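PDB 1YSJ: N-acetylcysteine deacetylase from Bacillus subtilis, which probably catalyses the hydrolysis of N-acetylcysteine to cysteine and acetate with two divalent metal ions per subunit, in the breakdown of S-(2-succino)cysteine. Local coordinates for residues E207-G212 / P268-M273; G89-I94 / K146-F151; E196-A201 / T279-A284. The protein carries 1 engineered substitution. All coordinates share one frame; numbering follows the deposited sequence.

Interaction 1. Residues E207-G212 / P268-M273; sequences EIVIKG and PDQAEM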
ATOM      1  N   GLU A 207      14.180   1.409  -1.416  1.00 39.17           N
ATOM      2  CA  GLU A 207      13.044   1.346  -0.506  1.00 40.43           C
ATOM      3  C   GLU A 207      13.090   2.534   0.455  1.00 39.08           C
ATOM      4  O   GLU A 207      14.130   2.820   1.051  1.00 39.81           O
ATOM      5  CB  GLU A 207      13.063   0.028   0.278  1.00 40.52           C
ATOM      6  CG  GLU A 207      11.928  -0.126   1.301  1.00 44.36           C
ATOM      7  CD  GLU A 207      12.091  -1.345   2.204  1.00 46.44           C
ATOM      8  OE1 GLU A 207      11.484  -1.351   3.301  1.00 48.90           O
ATOM      9  OE2 GLU A 207      12.821  -2.292   1.822  1.00 51.36           O
ATOM     10  N   ILE A 208      11.965   3.229   0.593  1.00 38.59           N
ATOM     11  CA  ILE A 208      11.852   4.324   1.559  1.00 38.16           C
ATOM     12  C   ILE A 208      10.715   4.080   2.543  1.00 37.14           C
ATOM     13  O   ILE A 208       9.574   3.861   2.138  1.00 36.96           O
ATOM     14  CB  ILE A 208      11.665   5.707   0.886  1.00 37.79           C
ATOM     15  CG1 ILE A 208      12.707   5.919  -0.212  1.00 36.14           C
ATOM     16  CG2 ILE A 208      11.759   6.819   1.928  1.00 37.54           C
ATOM     17  CD1 ILE A 208      12.522   7.186  -1.008  1.00 37.71           C
ATOM     18  N   VAL A 209      11.049   4.111   3.831  1.00 37.49           N
ATOM     19  CA  VAL A 209      10.067   4.015   4.912  1.00 38.46           C
ATOM     20  C   VAL A 209       9.939   5.380   5.594  1.00 38.53           C
ATOM     21  O   VAL A 209      10.938   5.960   6.030  1.00 37.09           O
ATOM     22  CB  VAL A 209      10.460   2.926   5.958  1.00 38.84           C
ATOM     23  CG1 VAL A 209       9.458   2.884   7.109  1.00 38.74           C
ATOM     24  CG2 VAL A 209      10.570   1.549   5.302  1.00 37.11           C
ATOM     25  N   ILE A 210       8.706   5.882   5.663  1.00 39.74           N
ATOM     26  CA  ILE A 210       8.394   7.163   6.311  1.00 41.36           C
ATOM     27  C   ILE A 210       7.595   6.944   7.593  1.00 43.32           C
ATOM     28  O   ILE A 210       6.439   6.513   7.545  1.00 43.39           O
ATOM     29  CB  ILE A 210       7.565   8.106   5.382  1.00 41.36           C
ATOM     30  CG1 ILE A 210       8.203   8.245   3.992  1.00 41.79           C
ATOM     31  CG2 ILE A 210       7.334   9.471   6.052  1.00 40.75           C
ATOM     32  CD1 ILE A 210       9.556   8.943   3.980  1.00 46.42           C
ATOM     33  N   LYS A 211       8.207   7.256   8.733  1.00 45.81           N
ATOM     34  CA  LYS A 211       7.538   7.117  10.029  1.00 48.44           C
ATOM     35  C   LYS A 211       7.759   8.329  10.940  1.00 49.60           C
ATOM     36  O   LYS A 211       8.643   9.148  10.690  1.00 49.74           O
ATOM     37  CB  LYS A 211       7.958   5.813  10.723  1.00 47.45           C
ATOM     38  CG  LYS A 211       9.427   5.721  11.119  1.00 49.15           C
ATOM     39  CD  LYS A 211       9.778   4.301  11.556  1.00 50.31           C
ATOM     40  CE  LYS A 211      11.038   4.261  12.408  1.00 54.70           C
ATOM     41  NZ  LYS A 211      11.507   2.866  12.665  1.00 56.00           N
ATOM     42  N   GLY A 212       6.955   8.432  11.995  1.00 51.81           N
ATOM     43  CA  GLY A 212       7.073   9.521  12.964  1.00 54.07           C
ATOM     44  C   GLY A 212       8.261   9.399  13.905  1.00 55.82           C
ATOM     45  O   GLY A 212       9.222   8.673  13.629  1.00 55.76           O
ATOM     46  N   PRO A 268      -2.374   5.875  10.040  1.00 45.51           N
ATOM     47  CA  PRO A 268      -1.197   5.009   9.899  1.00 45.94           C
ATOM     48  C   PRO A 268       0.071   5.603  10.512  1.00 45.84           C
ATOM     49  O   PRO A 268       0.283   6.817  10.453  1.00 45.22           O
ATOM     50  CB  PRO A 268      -1.042   4.871   8.383  1.00 46.04           C
ATOM     51  CG  PRO A 268      -1.671   6.102   7.830  1.00 45.51           C
ATOM     52  CD  PRO A 268      -2.799   6.443   8.748  1.00 44.86           C
ATOM     53  N   ASP A 269       0.899   4.743  11.102  1.00 46.34           N
ATOM     54  CA  ASP A 269       2.173   5.165  11.676  1.00 47.45           C
ATOM     55  C   ASP A 269       3.242   5.295  10.592  1.00 47.28           C
ATOM     56  O   ASP A 269       4.095   6.182  10.653  1.00 47.35           O
ATOM     57  CB  ASP A 269       2.632   4.181  12.758  1.00 47.70           C
ATOM     58  CG  ASP A 269       1.847   4.320  14.063  1.00 51.45           C
ATOM     59  OD1 ASP A 269       2.395   3.944  15.124  1.00 51.51           O
ATOM     60  OD2 ASP A 269       0.689   4.799  14.041  1.00 54.79           O
ATOM     61  N   GLN A 270       3.175   4.414   9.596  1.00 46.71           N
ATOM     62  CA  GLN A 270       4.188   4.339   8.545  1.00 46.73           C
ATOM     63  C   GLN A 270       3.629   4.515   7.140  1.00 45.74           C
ATOM     64  O   GLN A 270       2.441   4.304   6.889  1.00 44.87           O
ATOM     65  CB  GLN A 270       4.921   2.997   8.603  1.00 45.91           C
ATOM     66  CG  GLN A 270       5.915   2.854   9.739  1.00 47.97           C
ATOM     67  CD  GLN A 270       6.760   1.597   9.617  1.00 48.81           C
ATOM     68  OE1 GLN A 270       6.834   0.981   8.552  1.00 47.93           O
ATOM     69  NE2 GLN A 270       7.408   1.213  10.712  1.00 54.44           N
ATOM     70  N   ALA A 271       4.515   4.908   6.230  1.00 45.73           N
ATOM     71  CA  ALA A 271       4.274   4.821   4.799  1.00 45.92           C
ATOM     72  C   ALA A 271       5.546   4.285   4.144  1.00 46.52           C
ATOM     73  O   ALA A 271       6.641   4.792   4.395  1.00 46.51           O
ATOM     74  CB  ALA A 271       3.903   6.181   4.233  1.00 45.49           C
ATOM     75  N   GLU A 272       5.405   3.244   3.328  1.00 47.10           N
ATOM     76  CA  GLU A 272       6.550   2.700   2.602  1.00 49.51           C
ATOM     77  C   GLU A 272       6.379   2.768   1.090  1.00 49.41           C
ATOM     78  O   GLU A 272       5.265   2.692   0.570  1.00 48.07           O
ATOM     79  CB  GLU A 272       6.901   1.273   3.061  1.00 49.41           C
ATOM     80  CG  GLU A 272       5.865   0.196   2.735  1.00 52.09           C
ATOM     81  CD  GLU A 272       6.304  -1.207   3.149  1.00 53.90           C
ATOM     82  OE1 GLU A 272       7.340  -1.344   3.837  1.00 60.49           O
ATOM     83  OE2 GLU A 272       5.606  -2.180   2.786  1.00 58.33           O
HETATM   84  N   MSE A 273       7.499   2.939   0.397  1.00 50.82           N
HETATM   85  CA  MSE A 273       7.523   2.896  -1.057  1.00 54.33           C
HETATM   86  C   MSE A 273       8.798   2.236  -1.565  1.00 51.84           C
HETATM   87  O   MSE A 273       9.842   2.284  -0.907  1.00 51.72           O
HETATM   88  CB  MSE A 273       7.350   4.296  -1.659  1.00 53.57           C
HETATM   89  CG  MSE A 273       8.507   5.257  -1.429  1.00 57.17           C
HETATM   90 SE   MSE A 273       8.057   7.079  -1.980  1.00 67.35          SE
HETATM   91  CE  MSE A 273       6.913   7.553  -0.502  1.00 60.11           C
TER
HETATM   92  O   HOH W   1       4.409   7.430  13.008  0.50 73.49           O

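Interaction 2. Residues G89-I94 / K146-F151; sequences GPVIAI and KGTVRF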
ATOM      1  N   GLY A  89      48.002 -18.142 -27.138  1.00 49.84           N
ATOM      2  CA  GLY A  89      47.501 -16.777 -27.236  1.00 48.65           C
ATOM      3  C   GLY A  89      46.498 -16.421 -26.158  1.00 47.67           C
ATOM      4  O   GLY A  89      46.217 -17.236 -25.274  1.00 47.73           O
ATOM      5  N   PRO A  90      45.966 -15.186 -26.211  1.00 47.08           N
ATOM      6  CA  PRO A  90      44.937 -14.755 -25.264  1.00 45.73           C
ATOM      7  C   PRO A  90      43.670 -15.599 -25.357  1.00 44.61           C
ATOM      8  O   PRO A  90      43.411 -16.237 -26.385  1.00 43.76           O
ATOM      9  CB  PRO A  90      44.651 -13.301 -25.676  1.00 45.73           C
ATOM     10  CG  PRO A  90      45.231 -13.141 -27.036  1.00 45.30           C
ATOM     11  CD  PRO A  90      46.345 -14.116 -27.154  1.00 46.73           C
ATOM     12  N   VAL A  91      42.904 -15.608 -24.270  1.00 43.27           N
ATOM     13  CA  VAL A  91      41.616 -16.283 -24.226  1.00 42.28           C
ATOM     14  C   VAL A  91      40.519 -15.227 -24.273  1.00 42.32           C
ATOM     15  O   VAL A  91      40.531 -14.272 -23.486  1.00 41.07           O
ATOM     16  CB  VAL A  91      41.454 -17.130 -22.937  1.00 42.08           C
ATOM     17  CG1 VAL A  91      40.124 -17.888 -22.947  1.00 42.47           C
ATOM     18  CG2 VAL A  91      42.611 -18.097 -22.781  1.00 38.32           C
ATOM     19  N   ILE A  92      39.584 -15.390 -25.204  1.00 41.54           N
ATOM     20  CA  ILE A  92      38.395 -14.533 -25.254  1.00 40.56           C
ATOM     21  C   ILE A  92      37.127 -15.365 -25.084  1.00 41.21           C
ATOM     22  O   ILE A  92      37.140 -16.580 -25.279  1.00 40.57           O
ATOM     23  CB  ILE A  92      38.323 -13.658 -26.537  1.00 40.24           C
ATOM     24  CG1 ILE A  92      38.216 -14.522 -27.797  1.00 39.59           C
ATOM     25  CG2 ILE A  92      39.520 -12.696 -26.609  1.00 39.55           C
ATOM     26  CD1 ILE A  92      37.586 -13.803 -28.980  1.00 40.74           C
ATOM     27  N   ALA A  93      36.031 -14.707 -24.716  1.00 41.40           N
ATOM     28  CA  ALA A  93      34.802 -15.417 -24.422  1.00 41.99           C
ATOM     29  C   ALA A  93      33.645 -14.930 -25.278  1.00 43.03           C
ATOM     30  O   ALA A  93      33.584 -13.759 -25.645  1.00 44.91           O
ATOM     31  CB  ALA A  93      34.463 -15.309 -22.932  1.00 41.29           C
ATOM     32  N   ILE A  94      32.744 -15.850 -25.608  1.00 42.72           N
ATOM     33  CA  ILE A  94      31.515 -15.524 -26.319  1.00 44.38           C
ATOM     34  C   ILE A  94      30.329 -16.090 -25.530  1.00 44.01           C
ATOM     35  O   ILE A  94      30.295 -17.275 -25.190  1.00 44.64           O
ATOM     36  CB  ILE A  94      31.520 -16.042 -27.778  1.00 44.33           C
ATOM     37  CG1 ILE A  94      32.655 -15.385 -28.574  1.00 43.04           C
ATOM     38  CG2 ILE A  94      30.171 -15.761 -28.448  1.00 45.68           C
ATOM     39  CD1 ILE A  94      32.875 -15.982 -29.964  1.00 45.69           C
ATOM     40  N   LYS A 146      44.295 -17.116 -33.250  1.00 41.91           N
ATOM     41  CA  LYS A 146      45.528 -16.789 -32.536  1.00 42.95           C
ATOM     42  C   LYS A 146      45.263 -16.796 -31.029  1.00 42.79           C
ATOM     43  O   LYS A 146      45.481 -15.807 -30.323  1.00 42.64           O
ATOM     44  CB  LYS A 146      46.094 -15.434 -32.991  1.00 43.34           C
ATOM     45  CG  LYS A 146      46.159 -15.210 -34.503  1.00 44.91           C
ATOM     46  CD  LYS A 146      47.181 -16.105 -35.189  1.00 53.57           C
ATOM     47  CE  LYS A 146      47.683 -15.479 -36.492  1.00 59.69           C
ATOM     48  NZ  LYS A 146      46.579 -15.084 -37.419  1.00 63.08           N
ATOM     49  N   GLY A 147      44.777 -17.930 -30.544  1.00 43.15           N
ATOM     50  CA  GLY A 147      44.462 -18.082 -29.140  1.00 43.39           C
ATOM     51  C   GLY A 147      43.267 -18.977 -28.938  1.00 43.65           C
ATOM     52  O   GLY A 147      43.070 -19.940 -29.677  1.00 44.38           O
ATOM     53  N   THR A 148      42.456 -18.638 -27.943  1.00 43.70           N
ATOM     54  CA  THR A 148      41.401 -19.524 -27.483  1.00 42.44           C
ATOM     55  C   THR A 148      40.070 -18.794 -27.338  1.00 42.36           C
ATOM     56  O   THR A 148      40.017 -17.667 -26.845  1.00 40.57           O
ATOM     57  CB  THR A 148      41.811 -20.181 -26.144  1.00 42.76           C
ATOM     58  OG1 THR A 148      42.998 -20.958 -26.347  1.00 43.90           O
ATOM     59  CG2 THR A 148      40.706 -21.079 -25.591  1.00 43.46           C
ATOM     60  N   VAL A 149      38.999 -19.447 -27.787  1.00 42.00           N
ATOM     61  CA  VAL A 149      37.651 -18.947 -27.565  1.00 41.41           C
ATOM     62  C   VAL A 149      36.934 -19.832 -26.554  1.00 41.99           C
ATOM     63  O   VAL A 149      36.770 -21.040 -26.758  1.00 43.30           O
ATOM     64  CB  VAL A 149      36.820 -18.842 -28.871  1.00 41.22           C
ATOM     65  CG1 VAL A 149      35.463 -18.215 -28.579  1.00 43.00           C
ATOM     66  CG2 VAL A 149      37.560 -18.020 -29.921  1.00 39.79           C
ATOM     67  N   ARG A 150      36.518 -19.217 -25.455  1.00 42.40           N
ATOM     68  CA  ARG A 150      35.707 -19.887 -24.459  1.00 42.54           C
ATOM     69  C   ARG A 150      34.233 -19.536 -24.698  1.00 42.07           C
ATOM     70  O   ARG A 150      33.882 -18.364 -24.838  1.00 42.85           O
ATOM     71  CB  ARG A 150      36.158 -19.467 -23.066  1.00 42.73           C
ATOM     72  CG  ARG A 150      35.780 -20.430 -21.965  1.00 46.82           C
ATOM     73  CD  ARG A 150      36.538 -20.102 -20.692  1.00 49.23           C
ATOM     74  NE  ARG A 150      37.931 -20.531 -20.768  1.00 46.31           N
ATOM     75  CZ  ARG A 150      38.877 -20.189 -19.894  1.00 52.62           C
ATOM     76  NH1 ARG A 150      38.592 -19.391 -18.869  1.00 45.97           N
ATOM     77  NH2 ARG A 150      40.117 -20.645 -20.052  1.00 50.40           N
ATOM     78  N   PHE A 151      33.382 -20.556 -24.776  1.00 40.69           N
ATOM     79  CA  PHE A 151      31.949 -20.348 -24.976  1.00 40.61           C
ATOM     80  C   PHE A 151      31.186 -20.506 -23.667  1.00 40.27           C
ATOM     81  O   PHE A 151      31.349 -21.494 -22.947  1.00 41.43           O
ATOM     82  CB  PHE A 151      31.399 -21.296 -26.048  1.00 39.20           C
ATOM     83  CG  PHE A 151      31.998 -21.077 -27.403  1.00 39.85           C
ATOM     84  CD1 PHE A 151      33.201 -21.691 -27.754  1.00 38.21           C
ATOM     85  CD2 PHE A 151      31.372 -20.245 -28.326  1.00 36.15           C
ATOM     86  CE1 PHE A 151      33.765 -21.485 -29.006  1.00 40.60           C
ATOM     87  CE2 PHE A 151      31.930 -20.031 -29.580  1.00 39.12           C
ATOM     88  CZ  PHE A 151      33.131 -20.650 -29.922  1.00 38.78           C
TER

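Interaction 3. Residues E196-A201 / T279-A284; sequences EGPLMA and TFQKEA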
ATOM      1  N   GLU A 196      29.980   2.216 -28.926  1.00 39.68           N
ATOM      2  CA  GLU A 196      30.864   2.205 -27.758  1.00 39.01           C
ATOM      3  C   GLU A 196      30.146   2.836 -26.557  1.00 37.08           C
ATOM      4  O   GLU A 196      29.189   3.594 -26.725  1.00 36.62           O
ATOM      5  CB  GLU A 196      32.223   2.885 -28.057  1.00 37.63           C
ATOM      6  CG  GLU A 196      32.195   4.408 -28.233  1.00 41.24           C
ATOM      7  CD  GLU A 196      33.438   4.975 -28.948  1.00 43.48           C
ATOM      8  OE1 GLU A 196      34.587   4.614 -28.600  1.00 45.62           O
ATOM      9  OE2 GLU A 196      33.261   5.813 -29.858  1.00 46.95           O
ATOM     10  N   GLY A 197      30.595   2.498 -25.352  1.00 36.46           N
ATOM     11  CA  GLY A 197      30.019   3.045 -24.129  1.00 35.39           C
ATOM     12  C   GLY A 197      28.680   2.435 -23.747  1.00 37.45           C
ATOM     13  O   GLY A 197      28.396   1.281 -24.097  1.00 36.54           O
ATOM     14  N   PRO A 198      27.841   3.212 -23.030  1.00 38.02           N
ATOM     15  CA  PRO A 198      26.572   2.753 -22.452  1.00 39.63           C
ATOM     16  C   PRO A 198      25.546   2.316 -23.495  1.00 40.64           C
ATOM     17  O   PRO A 198      25.200   3.091 -24.394  1.00 41.48           O
ATOM     18  CB  PRO A 198      26.059   3.990 -21.698  1.00 40.71           C
ATOM     19  CG  PRO A 198      27.254   4.874 -21.536  1.00 39.15           C
ATOM     20  CD  PRO A 198      28.086   4.634 -22.740  1.00 36.67           C
ATOM     21  N   LEU A 199      25.067   1.080 -23.361  1.00 39.84           N
ATOM     22  CA  LEU A 199      24.067   0.521 -24.267  1.00 38.01           C
ATOM     23  C   LEU A 199      22.754   0.246 -23.540  1.00 38.34           C
ATOM     24  O   LEU A 199      21.674   0.531 -24.060  1.00 37.13           O
ATOM     25  CB  LEU A 199      24.592  -0.765 -24.922  1.00 38.29           C
ATOM     26  CG  LEU A 199      23.673  -1.505 -25.904  1.00 34.50           C
ATOM     27  CD1 LEU A 199      23.442  -0.686 -27.163  1.00 30.63           C
ATOM     28  CD2 LEU A 199      24.238  -2.863 -26.258  1.00 35.86           C
HETATM   29  N   MSE A 200      22.860  -0.323 -22.343  1.00 39.29           N
HETATM   30  CA  MSE A 200      21.691  -0.700 -21.552  1.00 42.67           C
HETATM   31  C   MSE A 200      21.823  -0.163 -20.142  1.00 39.32           C
HETATM   32  O   MSE A 200      22.918  -0.104 -19.594  1.00 40.64           O
HETATM   33  CB  MSE A 200      21.513  -2.221 -21.528  1.00 41.29           C
HETATM   34  CG  MSE A 200      21.444  -2.847 -22.905  1.00 44.24           C
HETATM   35 SE   MSE A 200      21.074  -4.740 -22.841  1.00 55.74          SE
HETATM   36  CE  MSE A 200      19.168  -4.664 -22.328  1.00 42.47           C
ATOM     37  N   ALA A 201      20.695   0.223 -19.562  1.00 38.80           N
ATOM     38  CA  ALA A 201      20.672   0.922 -18.287  1.00 36.46           C
ATOM     39  C   ALA A 201      21.111   0.057 -17.109  1.00 35.85           C
ATOM     40  O   ALA A 201      20.967  -1.167 -17.127  1.00 33.18           O
ATOM     41  CB  ALA A 201      19.279   1.490 -18.034  1.00 37.89           C
ATOM     42  N   THR A 279      20.081   4.331 -14.761  1.00 43.71           N
ATOM     43  CA  THR A 279      21.051   5.314 -15.247  1.00 44.20           C
ATOM     44  C   THR A 279      21.851   4.735 -16.412  1.00 44.81           C
ATOM     45  O   THR A 279      21.846   3.523 -16.636  1.00 45.31           O
ATOM     46  CB  THR A 279      22.056   5.732 -14.148  1.00 43.90           C
ATOM     47  OG1 THR A 279      23.019   4.689 -13.961  1.00 45.52           O
ATOM     48  CG2 THR A 279      21.353   6.028 -12.823  1.00 42.50           C
ATOM     49  N   PHE A 280      22.546   5.604 -17.141  1.00 45.69           N
ATOM     50  CA  PHE A 280      23.427   5.169 -18.221  1.00 47.30           C
ATOM     51  C   PHE A 280      24.899   5.470 -17.952  1.00 48.74           C
ATOM     52  O   PHE A 280      25.775   4.804 -18.499  1.00 50.42           O
ATOM     53  CB  PHE A 280      22.970   5.737 -19.571  1.00 45.96           C
ATOM     54  CG  PHE A 280      21.743   5.063 -20.119  1.00 46.92           C
ATOM     55  CD1 PHE A 280      21.848   3.854 -20.810  1.00 44.21           C
ATOM     56  CD2 PHE A 280      20.480   5.616 -19.923  1.00 46.11           C
ATOM     57  CE1 PHE A 280      20.716   3.216 -21.310  1.00 44.15           C
ATOM     58  CE2 PHE A 280      19.338   4.983 -20.419  1.00 45.64           C
ATOM     59  CZ  PHE A 280      19.456   3.783 -21.114  1.00 44.33           C
ATOM     60  N   GLN A 281      25.173   6.456 -17.101  1.00 50.46           N
ATOM     61  CA  GLN A 281      26.554   6.729 -16.697  1.00 53.10           C
ATOM     62  C   GLN A 281      26.858   6.305 -15.259  1.00 53.70           C
ATOM     63  O   GLN A 281      25.970   6.278 -14.403  1.00 53.40           O
ATOM     64  CB  GLN A 281      26.949   8.189 -16.968  1.00 52.94           C
ATOM     65  CG  GLN A 281      27.104   8.549 -18.468  1.00 56.36           C
ATOM     66  CD  GLN A 281      28.140   7.699 -19.235  1.00 60.23           C
ATOM     67  OE1 GLN A 281      28.742   6.761 -18.697  1.00 59.62           O
ATOM     68  NE2 GLN A 281      28.342   8.035 -20.508  1.00 58.95           N
ATOM     69  N   LYS A 282      28.123   5.963 -15.017  1.00 55.42           N
ATOM     70  CA  LYS A 282      28.573   5.371 -13.751  1.00 56.55           C
ATOM     71  C   LYS A 282      28.431   6.324 -12.570  1.00 55.89           C
ATOM     72  O   LYS A 282      28.048   5.910 -11.475  1.00 55.55           O
ATOM     73  CB  LYS A 282      30.030   4.894 -13.860  1.00 57.60           C
ATOM     74  CG  LYS A 282      30.334   3.999 -15.062  1.00 60.96           C
ATOM     75  CD  LYS A 282      29.638   2.644 -14.962  1.00 64.24           C
ATOM     76  CE  LYS A 282      29.695   1.891 -16.286  1.00 63.85           C
ATOM     77  NZ  LYS A 282      28.858   0.660 -16.267  1.00 61.95           N
ATOM     78  N   GLU A 283      28.749   7.595 -12.804  1.00 55.61           N
ATOM     79  CA  GLU A 283      28.669   8.631 -11.771  1.00 56.54           C
ATOM     80  C   GLU A 283      27.223   8.964 -11.399  1.00 55.26           C
ATOM     81  O   GLU A 283      26.907   9.138 -10.220  1.00 55.10           O
ATOM     82  CB  GLU A 283      29.446   9.895 -12.181  1.00 57.28           C
ATOM     83  CG  GLU A 283      29.367  10.267 -13.667  1.00 61.89           C
ATOM     84  CD  GLU A 283      30.296   9.433 -14.550  1.00 66.87           C
ATOM     85  OE1 GLU A 283      31.514   9.369 -14.263  1.00 67.79           O
ATOM     86  OE2 GLU A 283      29.806   8.845 -15.538  1.00 65.60           O
ATOM     87  N   ALA A 284      26.353   9.032 -12.407  1.00 53.72           N
ATOM     88  CA  ALA A 284      24.915   9.223 -12.197  1.00 51.68           C
ATOM     89  C   ALA A 284      24.339   8.158 -11.265  1.00 50.71           C
ATOM     90  O   ALA A 284      23.547   8.473 -10.383  1.00 50.86           O
ATOM     91  CB  ALA A 284      24.174   9.227 -13.530  1.00 51.38           C
TER

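Interaction 1. Residues E207-G212 / P268-M273
Gln270 packs alongside Lys211 and crosses Val209, both of which send their side chains out on the same face of the sheet as its own. Its CB sits 4.0 Å from Ile210 O, at the level of the backbone. One carbon further out, CG meets Lys211 CB at 3.7 Å, the two chains running side by side in the same direction. The chain then stays extended (chi2 -171°) and splits its amide between two neighbours: CD and OE1 turn to Val209, with OE1 3.5 Å from CG1, while NE2 lies 4.0 Å from Lys211 CD. Across the two strands the amide thus meets aliphatic carbons of Val209 and Lys211, and the Lys211 ammonium goes on to a salt bridge with Glu308.

Beneath these side chains the backbones of 207-211 and 270-273 run antiparallel. Ile208 and Met273 form one hydrogen-bonded pair and Ile210 and Ala271 another, with Ile210 N giving the shortest bond, 2.7 Å to Ala271 O. The two strands are the inner pair of the four-stranded antiparallel sheet of the M20 dimerisation (lid) domain. Strand 252-260 adjoins 270-273, and strand 306-320 adjoins 207-211.

Ile208, Ile210, Ala271 and Met273 occupy the other face, where helix 226-237 packs on Ile208, Ile210 and Met273. Met273, a selenomethionine, has CG between its backbone N and carbonyl carbon (chi1 68°), which brings that atom to 3.9 Å from Ile208 CB. Back on the face of Gln270, the carboxylates of Glu207 and Glu272 approach with OE1 to OE1 at 4.2 Å and their planes almost perpendicular. This proximity of like charges is probably eased by Arg257, which makes a salt bridge with OE2 of Glu272.

Interaction 2. Residues G89-I94 / K146-F151
Strands 91-94 and 148-151 run parallel, their axes inclined by 32°, and four backbone hydrogen bonds lace them together. Pro90 O accepts from Thr148 N, Thr148 O from Ile92 N, Ile92 O from Arg150 N and Arg150 O from Ile94 N, so that every second residue of each strand serves the other. The shortest, Arg150 N to Ile92 O, is 2.7 Å and almost straight. These are neighbouring strands in the mixed sheet of the catalytic domain, and the chain between them includes helix 124-139, which packs against Ile94 and Phe151: a beta-alpha-beta crossover.

Just ahead of the strands, Gly89 and Gly147 bring their CA atoms to 3.8 Å. A side chain on either would run into the opposite backbone, and the conformation of Gly147 itself calls for glycine.

On the helix-covered face, Val149 fits between two isoleucines by using both branches. Its CG2 touches Ile92 CG1 at 4.1 Å, whereas CG1, anti to the backbone N (chi1 -176°), meets Ile94 CD1 at 3.7 Å. That same CD1 reaches Phe151 CE2 at 4.2 Å, the isoleucine and the phenylalanine lying side by side.

The opposite face carries Val91, Ala93, Thr148 and Arg150. Val91 and Thr148 stand alongside each other, with CG2 of the valine 4.0 Å from CB of the threonine. Arg150 bends at chi3 (-76°), and its guanidinium is held from outside the two strands by a salt bridge from NE to Glu82 and by NH1 bonds to the carbonyl oxygens of Val171 and Asn173. One flat face of this group receives Val91 CG1, which sits off-centre 3.8 Å above the plane and 4.0 Å from Arg150 NH2.

Interaction 3. Residues E196-A201 / T279-A284
Thr279 O meets Ala201 CA at 3.3 Å in a CA-H...O contact, and 3.6 Å separates the same oxygen from Ala201 CB. The threonine CB is directed away from 196-201, yet OG1 is hydrogen-bonded to Ser202 OG, just past Ala201.

Phe280 makes the largest contribution of any residue here. With CG anti to the carbonyl carbon (chi1 -74°), the ring swings in beside the strand and places one face on Ala201, whose CB makes a CH-pi contact 4.1 Å from the ring centroid and 22° off its normal. Ring atom CE1 also comes to 3.5 Å from Ala201 N, while Pro198 CB and Leu199 O lie near the ring plane, at its edge. The carbonyl O of Phe280 rests 3.3 Å from Pro198 CB. Cutting Phe280 back to an alanine is likely to strip Ala201 of the ring face that covers it and to open a gap beside Pro198.

This is the junction of the two M20 domains: strand 197-211 leaves the catalytic part here and runs out into the lid sheet, and the link after the lid's strand 270-278 leads into helix 282-302. Met200, a selenomethionine whose side chain packs on Phe362 and Trp364, has that side chain about 7 Å from a bound nickel ion.

Gln281 starts out away from the strand but doubles back at chi2 (-58°), bringing its amide obliquely against Pro198 CG, with NE2 3.5 Å from that carbon.

Overall arrangement
From the N terminus, interaction 2 comes first: strand 148-154 returns beside strand 91-97 and closes a loop containing helix 124-139, wholly within the catalytic domain. The chain has finished that loop before 196-201 opens interaction 3. Strand 197-211 then carries it into the lid, where interaction 1 pairs 207-212 with 268-273 around a loop that includes helix 226-237 and strand 252-260. Strand 270-278 leads back towards the junction, and 279-284 completes interaction 3, whose larger loop therefore encloses that of interaction 1. Interactions 1 and 2 lie on opposite sides of the chain's centre, their centres 51 Å apart, with interaction 3 joining the two domains between them.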